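Local coordinates for protein acetyl-CoA acetyltransferase (Mycobacterium smegmatis, PDB 4EGV) that is a monomeric thiolase-like protein with an additional C-terminal domain that probably has acyltransferase activity, its reaction and substrate being unknown, at residues F483-L492 and V508-L519; W293-D301 and S416-W427. All coordinates share one frame; numbering follows the deposited sequence.

Contact 1. Residues F483-L492 and V508-L519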
loop_
_atom_site.group_PDB
_atom_site.type_symbol
_atom_site.label_atom_id
_atom_site.label_comp_id
_atom_site.label_asym_id
_atom_site.label_seq_id
_atom_site.Cartn_x
_atom_site.Cartn_y
_atom_site.Cartn_z
ATOM N N PHE A 483 -21.672 -12.356 -9.392
ATOM C CA PHE A 483 -22.629 -11.507 -8.689
ATOM C C PHE A 483 -22.203 -11.366 -7.228
ATOM O O PHE A 483 -21.350 -12.105 -6.731
ATOM C CB PHE A 483 -24.059 -12.084 -8.762
ATOM C CG PHE A 483 -24.212 -13.421 -8.068
ATOM C CD1 PHE A 483 -24.613 -13.491 -6.739
ATOM C CD2 PHE A 483 -23.931 -14.613 -8.747
ATOM C CE1 PHE A 483 -24.729 -14.735 -6.099
ATOM C CE2 PHE A 483 -24.041 -15.852 -8.130
ATOM C CZ PHE A 483 -24.442 -15.928 -6.816
ATOM N N LEU A 484 -22.843 -10.429 -6.549
ATOM C CA LEU A 484 -22.678 -10.210 -5.121
ATOM C C LEU A 484 -23.953 -10.593 -4.366
ATOM O O LEU A 484 -25.054 -10.472 -4.899
ATOM C CB LEU A 484 -22.342 -8.733 -4.869
ATOM C CG LEU A 484 -20.898 -8.289 -4.940
ATOM C CD1 LEU A 484 -20.874 -6.818 -4.999
ATOM C CD2 LEU A 484 -20.232 -8.804 -3.707
ATOM N N ALA A 485 -23.799 -11.058 -3.130
ATOM C CA ALA A 485 -24.952 -11.292 -2.275
ATOM C C ALA A 485 -24.647 -11.079 -0.793
ATOM O O ALA A 485 -23.518 -11.285 -0.321
ATOM C CB ALA A 485 -25.536 -12.664 -2.512
ATOM N N LYS A 486 -25.677 -10.648 -0.076
ATOM C CA LYS A 486 -25.615 -10.416 1.344
ATOM C C LYS A 486 -26.533 -11.439 2.018
ATOM O O LYS A 486 -27.537 -11.842 1.449
ATOM C CB LYS A 486 -26.113 -9.011 1.623
ATOM C CG LYS A 486 -25.752 -8.483 3.001
ATOM C CD LYS A 486 -26.926 -7.741 3.680
ATOM C CE LYS A 486 -26.684 -6.239 3.764
ATOM N NZ LYS A 486 -27.945 -5.464 3.708
ATOM N N THR A 487 -26.208 -11.845 3.235
ATOM C CA THR A 487 -26.936 -12.933 3.885
ATOM C C THR A 487 -26.902 -12.853 5.424
ATOM O O THR A 487 -25.852 -12.621 6.049
ATOM C CB THR A 487 -26.485 -14.369 3.336
ATOM O OG1 THR A 487 -27.374 -15.392 3.789
ATOM C CG2 THR A 487 -25.090 -14.748 3.772
ATOM N N LYS A 488 -28.069 -13.034 6.029
ATOM C CA LYS A 488 -28.146 -13.195 7.475
ATOM C C LYS A 488 -28.792 -14.510 7.866
ATOM O O LYS A 488 -28.972 -14.793 9.052
ATOM C CB LYS A 488 -28.910 -12.045 8.113
ATOM C CG LYS A 488 -28.193 -10.761 7.930
ATOM C CD LYS A 488 -28.779 -9.614 8.665
ATOM C CE LYS A 488 -28.179 -8.366 8.074
ATOM N NZ LYS A 488 -28.029 -7.279 9.051
ATOM N N ASP A 489 -29.195 -15.279 6.868
ATOM C CA ASP A 489 -29.634 -16.626 7.105
ATOM C C ASP A 489 -28.676 -17.333 8.105
ATOM O O ASP A 489 -27.479 -17.456 7.873
ATOM C CB ASP A 489 -29.781 -17.353 5.762
ATOM C CG ASP A 489 -29.836 -18.852 5.910
ATOM O OD1 ASP A 489 -30.909 -19.397 6.301
ATOM O OD2 ASP A 489 -28.798 -19.491 5.620
ATOM N N GLU A 490 -29.230 -17.736 9.245
ATOM C CA GLU A 490 -28.524 -18.474 10.287
ATOM C C GLU A 490 -27.761 -19.698 9.706
ATOM O O GLU A 490 -26.617 -19.933 10.077
ATOM C CB GLU A 490 -29.532 -18.803 11.426
ATOM C CG GLU A 490 -29.127 -19.825 12.552
ATOM C CD GLU A 490 -30.316 -20.170 13.548
ATOM O OE1 GLU A 490 -30.573 -19.380 14.492
ATOM O OE2 GLU A 490 -30.988 -21.229 13.400
ATOM N N ASP A 491 -28.363 -20.437 8.768
ATOM C CA ASP A 491 -27.717 -21.659 8.224
ATOM C C ASP A 491 -26.432 -21.391 7.397
ATOM O O ASP A 491 -25.387 -22.028 7.612
ATOM C CB ASP A 491 -28.712 -22.535 7.403
ATOM C CG ASP A 491 -29.768 -23.255 8.285
ATOM O OD1 ASP A 491 -29.411 -24.162 9.108
ATOM O OD2 ASP A 491 -30.971 -22.898 8.121
ATOM N N LEU A 492 -26.536 -20.457 6.453
ATOM C CA LEU A 492 -25.453 -20.082 5.554
ATOM C C LEU A 492 -24.279 -19.448 6.280
ATOM O O LEU A 492 -23.120 -19.774 6.015
ATOM C CB LEU A 492 -25.961 -19.141 4.461
ATOM C CG LEU A 492 -25.064 -18.836 3.256
ATOM C CD1 LEU A 492 -24.227 -20.013 2.787
ATOM C CD2 LEU A 492 -25.813 -18.244 2.092
ATOM N N VAL A 508 -29.732 -17.563 -4.965
ATOM C CA VAL A 508 -29.722 -16.106 -4.843
ATOM C C VAL A 508 -31.038 -15.547 -5.405
ATOM O O VAL A 508 -31.501 -15.978 -6.457
ATOM C CB VAL A 508 -28.434 -15.477 -5.531
ATOM C CG1 VAL A 508 -28.250 -15.974 -6.953
ATOM C CG2 VAL A 508 -28.454 -13.982 -5.543
ATOM N N THR A 509 -31.647 -14.609 -4.675
ATOM C CA THR A 509 -32.872 -13.888 -5.110
ATOM C C THR A 509 -32.589 -12.401 -5.301
ATOM O O THR A 509 -32.131 -11.761 -4.377
ATOM C CB THR A 509 -33.999 -13.983 -4.043
ATOM O OG1 THR A 509 -33.831 -15.167 -3.261
ATOM C CG2 THR A 509 -35.405 -13.974 -4.703
ATOM N N PRO A 510 -32.896 -11.834 -6.477
ATOM C CA PRO A 510 -32.593 -10.424 -6.712
ATOM C C PRO A 510 -33.296 -9.463 -5.730
ATOM O O PRO A 510 -34.265 -9.839 -5.065
ATOM C CB PRO A 510 -33.119 -10.188 -8.131
ATOM C CG PRO A 510 -34.197 -11.180 -8.286
ATOM C CD PRO A 510 -33.701 -12.398 -7.566
ATOM N N GLY A 511 -32.772 -8.241 -5.651
ATOM C CA GLY A 511 -33.406 -7.122 -4.966
ATOM C C GLY A 511 -32.546 -5.916 -5.267
ATOM O O GLY A 511 -31.322 -6.017 -5.216
ATOM N N GLU A 512 -33.205 -4.778 -5.411
ATOM C CA GLU A 512 -32.595 -3.503 -5.728
ATOM C C GLU A 512 -31.925 -2.831 -4.567
ATOM O O GLU A 512 -31.457 -1.726 -4.679
ATOM C CB GLU A 512 -33.634 -2.547 -6.271
ATOM C CG GLU A 512 -34.968 -3.146 -6.497
ATOM C CD GLU A 512 -35.862 -2.224 -7.274
ATOM O OE1 GLU A 512 -36.844 -2.710 -7.865
ATOM O OE2 GLU A 512 -35.567 -1.016 -7.314
ATOM N N LYS A 513 -31.874 -3.481 -3.434
ATOM C CA LYS A 513 -31.061 -2.964 -2.376
ATOM C C LYS A 513 -29.879 -3.909 -2.236
ATOM O O LYS A 513 -28.750 -3.520 -2.346
ATOM C CB LYS A 513 -31.876 -2.916 -1.093
ATOM C CG LYS A 513 -32.489 -1.594 -0.706
ATOM C CD LYS A 513 -32.228 -0.526 -1.704
ATOM C CE LYS A 513 -33.430 0.322 -1.942
ATOM N NZ LYS A 513 -33.073 1.712 -2.152
ATOM N N SER A 514 -30.166 -5.175 -2.008
ATOM C CA SER A 514 -29.168 -6.196 -1.990
ATOM C C SER A 514 -29.808 -7.472 -2.443
ATOM O O SER A 514 -30.954 -7.698 -2.171
ATOM C CB SER A 514 -28.656 -6.388 -0.586
ATOM O OG SER A 514 -29.532 -7.206 0.166
ATOM N N ASN A 515 -29.046 -8.306 -3.121
ATOM C CA ASN A 515 -29.449 -9.640 -3.491
ATOM C C ASN A 515 -29.208 -10.481 -2.287
ATOM O O ASN A 515 -28.249 -10.281 -1.647
ATOM C CB ASN A 515 -28.561 -10.169 -4.605
ATOM C CG ASN A 515 -28.581 -9.341 -5.818
ATOM O OD1 ASN A 515 -29.555 -8.741 -6.169
ATOM N ND2 ASN A 515 -27.489 -9.320 -6.481
ATOM N N ARG A 516 -30.059 -11.420 -1.955
ATOM C CA ARG A 516 -29.900 -12.123 -0.704
ATOM C C ARG A 516 -29.594 -13.547 -1.056
ATOM O O ARG A 516 -29.736 -13.897 -2.179
ATOM C CB ARG A 516 -31.189 -12.018 0.119
ATOM C CG ARG A 516 -31.098 -11.166 1.386
ATOM C CD ARG A 516 -31.499 -9.715 1.153
ATOM N NE ARG A 516 -32.082 -9.017 2.306
ATOM C CZ ARG A 516 -33.290 -8.459 2.299
ATOM N NH1 ARG A 516 -34.051 -8.551 1.241
ATOM N NH2 ARG A 516 -33.750 -7.830 3.353
ATOM N N ALA A 517 -29.171 -14.369 -0.117
ATOM C CA ALA A 517 -28.811 -15.729 -0.443
ATOM C C ALA A 517 -29.077 -16.688 0.683
ATOM O O ALA A 517 -29.313 -16.287 1.783
ATOM C CB ALA A 517 -27.407 -15.801 -0.846
ATOM N N VAL A 518 -29.045 -17.974 0.372
ATOM C CA VAL A 518 -29.361 -19.025 1.322
ATOM C C VAL A 518 -28.900 -20.340 0.698
ATOM O O VAL A 518 -28.659 -20.346 -0.461
ATOM C CB VAL A 518 -30.861 -18.931 1.718
ATOM C CG1 VAL A 518 -31.750 -19.203 0.564
ATOM C CG2 VAL A 518 -31.185 -19.836 2.821
ATOM N N LEU A 519 -28.711 -21.417 1.452
ATOM C CA LEU A 519 -28.164 -22.696 0.933
ATOM C C LEU A 519 -29.080 -23.452 -0.066
ATOM O O LEU A 519 -30.246 -23.129 -0.202
ATOM C CB LEU A 519 -27.778 -23.611 2.097
ATOM C CG LEU A 519 -26.346 -23.497 2.628
ATOM C CD1 LEU A 519 -26.056 -24.337 3.861
ATOM C CD2 LEU A 519 -25.268 -23.658 1.576
#
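Ala485 and Ala517 meet methyl to methyl, CB to CB at 4.0 Å, their small side chains letting two outer strands come close. CD2 of Leu492 covers the Ala517 methyl and the Val518 backbone, while its other branch, CD1, reaches Leu519 CD2 at 4.0 Å. At the far end Val508 lays CG1 over one face of the Phe483 ring, 4.2 Å from its centroid, a CH-pi contact in which a compact branched side chain fits a flat one. Strands 482-487 and 516-519 are the outermost of a five-stranded antiparallel sheet, and their short segments approach to 4.8 Å at 73°; with helix 490-498 packed beside the junction, this matches an OB-fold barrel curling shut. The backbone bonding is sparse: Lys486 N donates to Asn515 O at 3.0 Å, whereas Ala517 N to Lys486 O is weak. Side chains supplement it. Asn515 ND2 gives a hydrogen near its amide plane to Leu484 O (3.1 Å) and also binds Glu449 O. With OG1 turned anti to the backbone N (chi1 -169°), Thr487 donates to Ala517 O at 2.9 Å from above the carbonyl plane. At the polar edge, Asp489 N-caps helix 490-498 by accepting from Leu492 N, and Val518 CG2 touches the carboxylate carbon CG of Asp489.

Contact 2. Residues W293-D301 and S416-W427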
loop_
_atom_site.group_PDB
_atom_site.type_symbol
_atom_site.label_atom_id
_atom_site.label_comp_id
_atom_site.label_asym_id
_atom_site.label_seq_id
_atom_site.Cartn_x
_atom_site.Cartn_y
_atom_site.Cartn_z
ATOM N N TRP A 293 23.036 11.901 -1.277
ATOM C CA TRP A 293 22.271 11.638 -2.481
ATOM C C TRP A 293 21.885 10.164 -2.661
ATOM O O TRP A 293 22.724 9.260 -2.608
ATOM C CB TRP A 293 23.048 12.059 -3.712
ATOM C CG TRP A 293 23.553 13.403 -3.717
ATOM C CD1 TRP A 293 23.468 14.308 -2.727
ATOM C CD2 TRP A 293 24.273 14.028 -4.781
ATOM N NE1 TRP A 293 24.087 15.472 -3.093
ATOM C CE2 TRP A 293 24.595 15.327 -4.352
ATOM C CE3 TRP A 293 24.666 13.619 -6.065
ATOM C CZ2 TRP A 293 25.302 16.222 -5.146
ATOM C CZ3 TRP A 293 25.355 14.500 -6.852
ATOM C CH2 TRP A 293 25.659 15.798 -6.395
ATOM N N VAL A 294 20.600 9.959 -2.914
ATOM C CA VAL A 294 20.034 8.673 -3.278
ATOM C C VAL A 294 19.256 8.796 -4.606
ATOM O O VAL A 294 18.463 9.699 -4.809
ATOM C CB VAL A 294 19.155 8.154 -2.137
ATOM C CG1 VAL A 294 18.635 6.826 -2.427
ATOM C CG2 VAL A 294 19.958 8.115 -0.875
ATOM N N TYR A 295 19.505 7.871 -5.516
ATOM C CA TYR A 295 18.826 7.818 -6.821
ATOM C C TYR A 295 17.584 6.935 -6.815
ATOM O O TYR A 295 17.522 5.917 -6.182
ATOM C CB TYR A 295 19.805 7.350 -7.913
ATOM C CG TYR A 295 21.024 8.207 -7.988
ATOM C CD1 TYR A 295 21.135 9.154 -8.977
ATOM C CD2 TYR A 295 22.040 8.107 -7.038
ATOM C CE1 TYR A 295 22.228 9.982 -9.063
ATOM C CE2 TYR A 295 23.120 8.929 -7.096
ATOM C CZ TYR A 295 23.222 9.879 -8.132
ATOM O OH TYR A 295 24.309 10.734 -8.237
ATOM N N LEU A 296 16.570 7.373 -7.516
ATOM C CA LEU A 296 15.436 6.535 -7.754
ATOM C C LEU A 296 15.736 5.733 -9.035
ATOM O O LEU A 296 15.474 6.159 -10.141
ATOM C CB LEU A 296 14.170 7.388 -7.835
ATOM C CG LEU A 296 12.858 6.683 -8.167
ATOM C CD1 LEU A 296 12.590 5.486 -7.299
ATOM C CD2 LEU A 296 11.732 7.684 -8.082
ATOM N N ARG A 297 16.317 4.569 -8.854
ATOM C CA ARG A 297 16.805 3.791 -9.956
ATOM C C ARG A 297 15.717 3.080 -10.726
ATOM O O ARG A 297 15.729 3.093 -11.931
ATOM C CB ARG A 297 17.899 2.828 -9.514
ATOM C CG ARG A 297 19.204 3.526 -9.158
ATOM C CD ARG A 297 19.985 3.992 -10.404
ATOM N NE ARG A 297 20.398 2.900 -11.292
ATOM C CZ ARG A 297 21.518 2.184 -11.158
ATOM N NH1 ARG A 297 22.377 2.417 -10.185
ATOM N NH2 ARG A 297 21.785 1.211 -12.004
ATOM N N GLY A 298 14.759 2.495 -10.034
ATOM C CA GLY A 298 13.636 1.887 -10.716
ATOM C C GLY A 298 12.304 2.381 -10.244
ATOM O O GLY A 298 12.154 2.864 -9.138
ATOM N N HIS A 299 11.321 2.249 -11.111
ATOM C CA HIS A 299 9.993 2.707 -10.789
ATOM C C HIS A 299 8.999 2.097 -11.736
ATOM O O HIS A 299 9.368 1.764 -12.833
ATOM C CB HIS A 299 9.939 4.224 -10.868
ATOM C CG HIS A 299 10.831 4.807 -11.924
ATOM N ND1 HIS A 299 10.396 5.087 -13.201
ATOM C CD2 HIS A 299 12.133 5.168 -11.885
ATOM C CE1 HIS A 299 11.396 5.590 -13.898
ATOM N NE2 HIS A 299 12.464 5.636 -13.128
ATOM N N ALA A 300 7.762 1.913 -11.277
ATOM C CA ALA A 300 6.611 1.609 -12.125
ATOM C C ALA A 300 5.319 1.935 -11.375
ATOM O O ALA A 300 5.300 1.934 -10.165
ATOM C CB ALA A 300 6.635 0.180 -12.602
ATOM N N ASP A 301 4.267 2.269 -12.112
ATOM C CA ASP A 301 2.942 2.497 -11.558
ATOM C C ASP A 301 1.895 1.650 -12.319
ATOM O O ASP A 301 1.700 1.814 -13.515
ATOM C CB ASP A 301 2.550 3.997 -11.578
ATOM C CG ASP A 301 3.648 4.941 -11.017
ATOM O OD1 ASP A 301 4.032 4.841 -9.823
ATOM O OD2 ASP A 301 4.115 5.824 -11.770
ATOM N N SER A 416 2.634 1.029 -6.815
ATOM C CA SER A 416 3.714 1.904 -7.228
ATOM C C SER A 416 4.946 1.453 -6.543
ATOM O O SER A 416 4.971 1.213 -5.357
ATOM C CB SER A 416 3.435 3.356 -6.865
ATOM O OG SER A 416 2.530 3.926 -7.760
ATOM N N VAL A 417 5.982 1.315 -7.331
ATOM C CA VAL A 417 7.225 0.762 -6.851
ATOM C C VAL A 417 8.340 1.754 -7.102
ATOM O O VAL A 417 8.372 2.400 -8.103
ATOM C CB VAL A 417 7.541 -0.657 -7.487
ATOM C CG1 VAL A 417 8.781 -1.243 -6.868
ATOM C CG2 VAL A 417 6.377 -1.598 -7.331
ATOM N N GLY A 418 9.213 1.898 -6.129
ATOM C CA GLY A 418 10.454 2.601 -6.286
ATOM C C GLY A 418 11.624 1.766 -5.785
ATOM O O GLY A 418 11.534 1.050 -4.794
ATOM N N ILE A 419 12.738 1.838 -6.500
ATOM C CA ILE A 419 13.959 1.193 -6.095
ATOM C C ILE A 419 14.978 2.287 -5.955
ATOM O O ILE A 419 15.138 3.083 -6.836
ATOM C CB ILE A 419 14.427 0.112 -7.098
ATOM C CG1 ILE A 419 13.327 -0.951 -7.272
ATOM C CG2 ILE A 419 15.738 -0.485 -6.631
ATOM C CD1 ILE A 419 13.657 -2.113 -8.151
ATOM N N TYR A 420 15.644 2.298 -4.808
ATOM C CA TYR A 420 16.600 3.327 -4.395
ATOM C C TYR A 420 18.025 2.770 -4.185
ATOM O O TYR A 420 18.190 1.618 -3.783
ATOM C CB TYR A 420 16.087 3.963 -3.105
ATOM C CG TYR A 420 14.718 4.555 -3.249
ATOM C CD1 TYR A 420 14.569 5.847 -3.686
ATOM C CD2 TYR A 420 13.581 3.834 -2.969
ATOM C CE1 TYR A 420 13.319 6.401 -3.857
ATOM C CE2 TYR A 420 12.353 4.380 -3.132
ATOM C CZ TYR A 420 12.226 5.669 -3.584
ATOM O OH TYR A 420 10.999 6.266 -3.731
ATOM N N SER A 421 19.029 3.597 -4.478
ATOM C CA SER A 421 20.463 3.289 -4.310
ATOM C C SER A 421 21.338 4.539 -4.382
ATOM O O SER A 421 20.987 5.529 -5.002
ATOM C CB SER A 421 20.946 2.337 -5.388
ATOM O OG SER A 421 22.283 2.007 -5.173
ATOM N N THR A 422 22.502 4.477 -3.760
ATOM C CA THR A 422 23.497 5.543 -3.869
ATOM C C THR A 422 24.283 5.509 -5.182
ATOM O O THR A 422 24.892 6.506 -5.577
ATOM C CB THR A 422 24.509 5.485 -2.729
ATOM O OG1 THR A 422 24.954 4.139 -2.555
ATOM C CG2 THR A 422 23.906 6.015 -1.443
ATOM N N GLU A 423 24.269 4.346 -5.837
ATOM C CA GLU A 423 24.943 4.109 -7.116
ATOM C C GLU A 423 24.308 4.966 -8.237
ATOM O O GLU A 423 23.158 4.767 -8.581
ATOM C CB GLU A 423 24.953 2.603 -7.454
ATOM C CG GLU A 423 26.013 2.147 -8.493
ATOM C CD GLU A 423 25.720 0.743 -9.096
ATOM O OE1 GLU A 423 25.960 -0.284 -8.397
ATOM O OE2 GLU A 423 25.253 0.665 -10.267
ATOM N N PRO A 424 25.034 5.867 -8.863
ATOM C CA PRO A 424 24.428 6.865 -9.730
ATOM C C PRO A 424 24.016 6.422 -11.115
ATOM O O PRO A 424 24.636 5.604 -11.712
ATOM C CB PRO A 424 25.540 7.892 -9.843
ATOM C CG PRO A 424 26.382 7.641 -8.756
ATOM C CD PRO A 424 26.411 6.228 -8.585
ATOM N N ALA A 425 22.969 6.993 -11.649
ATOM C CA ALA A 425 22.648 6.740 -13.032
ATOM C C ALA A 425 21.733 7.769 -13.558
ATOM O O ALA A 425 21.180 8.522 -12.819
ATOM C CB ALA A 425 22.041 5.427 -13.205
ATOM N N ASP A 426 21.558 7.757 -14.860
ATOM C CA ASP A 426 20.635 8.623 -15.529
ATOM C C ASP A 426 19.266 8.095 -15.318
ATOM O O ASP A 426 19.071 6.937 -15.270
ATOM C CB ASP A 426 20.905 8.577 -17.015
ATOM C CG ASP A 426 21.917 9.575 -17.463
ATOM O OD1 ASP A 426 22.723 10.003 -16.659
ATOM O OD2 ASP A 426 21.905 9.924 -18.643
ATOM N N TRP A 427 18.299 8.966 -15.239
ATOM C CA TRP A 427 16.924 8.570 -15.175
ATOM C C TRP A 427 16.582 7.797 -16.410
ATOM O O TRP A 427 16.839 8.244 -17.488
ATOM C CB TRP A 427 16.067 9.820 -15.084
ATOM C CG TRP A 427 14.630 9.617 -14.992
ATOM C CD1 TRP A 427 13.761 9.664 -15.986
ATOM C CD2 TRP A 427 13.883 9.368 -13.816
ATOM N NE1 TRP A 427 12.511 9.440 -15.533
ATOM C CE2 TRP A 427 12.564 9.257 -14.189
ATOM C CE3 TRP A 427 14.209 9.214 -12.482
ATOM C CZ2 TRP A 427 11.583 9.007 -13.301
ATOM C CZ3 TRP A 427 13.232 8.967 -11.617
ATOM C CH2 TRP A 427 11.940 8.858 -12.014
#
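His299 and Trp427 form an offset stack, the imidazole over the six-membered ring with centroids 4.1 Å apart and planes 12° from parallel. Trp427 extends its CG opposite the backbone N (chi1 -179°), which carries the wide indole from the loop back over the strand; Asp430 OD2 bonds His299 ND1 and so limits rotation of the imidazole. Leu296 uses both branches: CD1 lies over one face of the Tyr420 ring, 4.0 Å from its centroid, and CD2 runs beside Trp427, 4.0 Å from CZ3. The phenol OH of Tyr420 is held by Gln119.

The Tyr295 ring has Pro424 CA centred over one face, 3.6 Å from the ring centroid, while Ser421 O lies at its edge. Arg297 suits the partly exposed border, where a long chain can fold back: bends at chi2 and chi3 bring NH1 to Glu423 O at 3.0 Å, approaching from above the carbonyl plane. A longer, weak salt bridge joins NH1 to Glu423 OE2, and the Ala425 methyl covers a guanidinium face. At the other end Ser416 OG donates to Asp301 OD1 at 2.7 Å, on the anti side of the carboxylate.

Ile419 O accepts from both Arg297 N, weakly, and Gly298 N (3.3 Å), and Gly298, lacking a side chain, leaves room for Ile419 CD1. This is a classic beta bulge in an antiparallel pair, here joining the first and last strands of the sheet in the C-terminal half of a thiolase fold.

Overall arrangement
Contact 2 lies within the C-terminal half of the thiolase fold, its centre 19 Å from that of the chain, whereas contact 1 belongs to the additional C-terminal domain, 31 Å from the same point and on the opposite side. Their centres are 49 Å apart and their nearest atoms about 25 Å, so neither touches the other. Along the chain they follow in series: segments 293-301 and 416-427 are 115 residues apart at their closest ends, and only afterwards does the chain build the small barrel that segments 483-492 and 508-519 close locally. Hydrogen bonds from the backbone N of Leu484 to Tyr182 OH and from that of Asn515 to His186 NE2 tie this barrel to an earlier part of the chain.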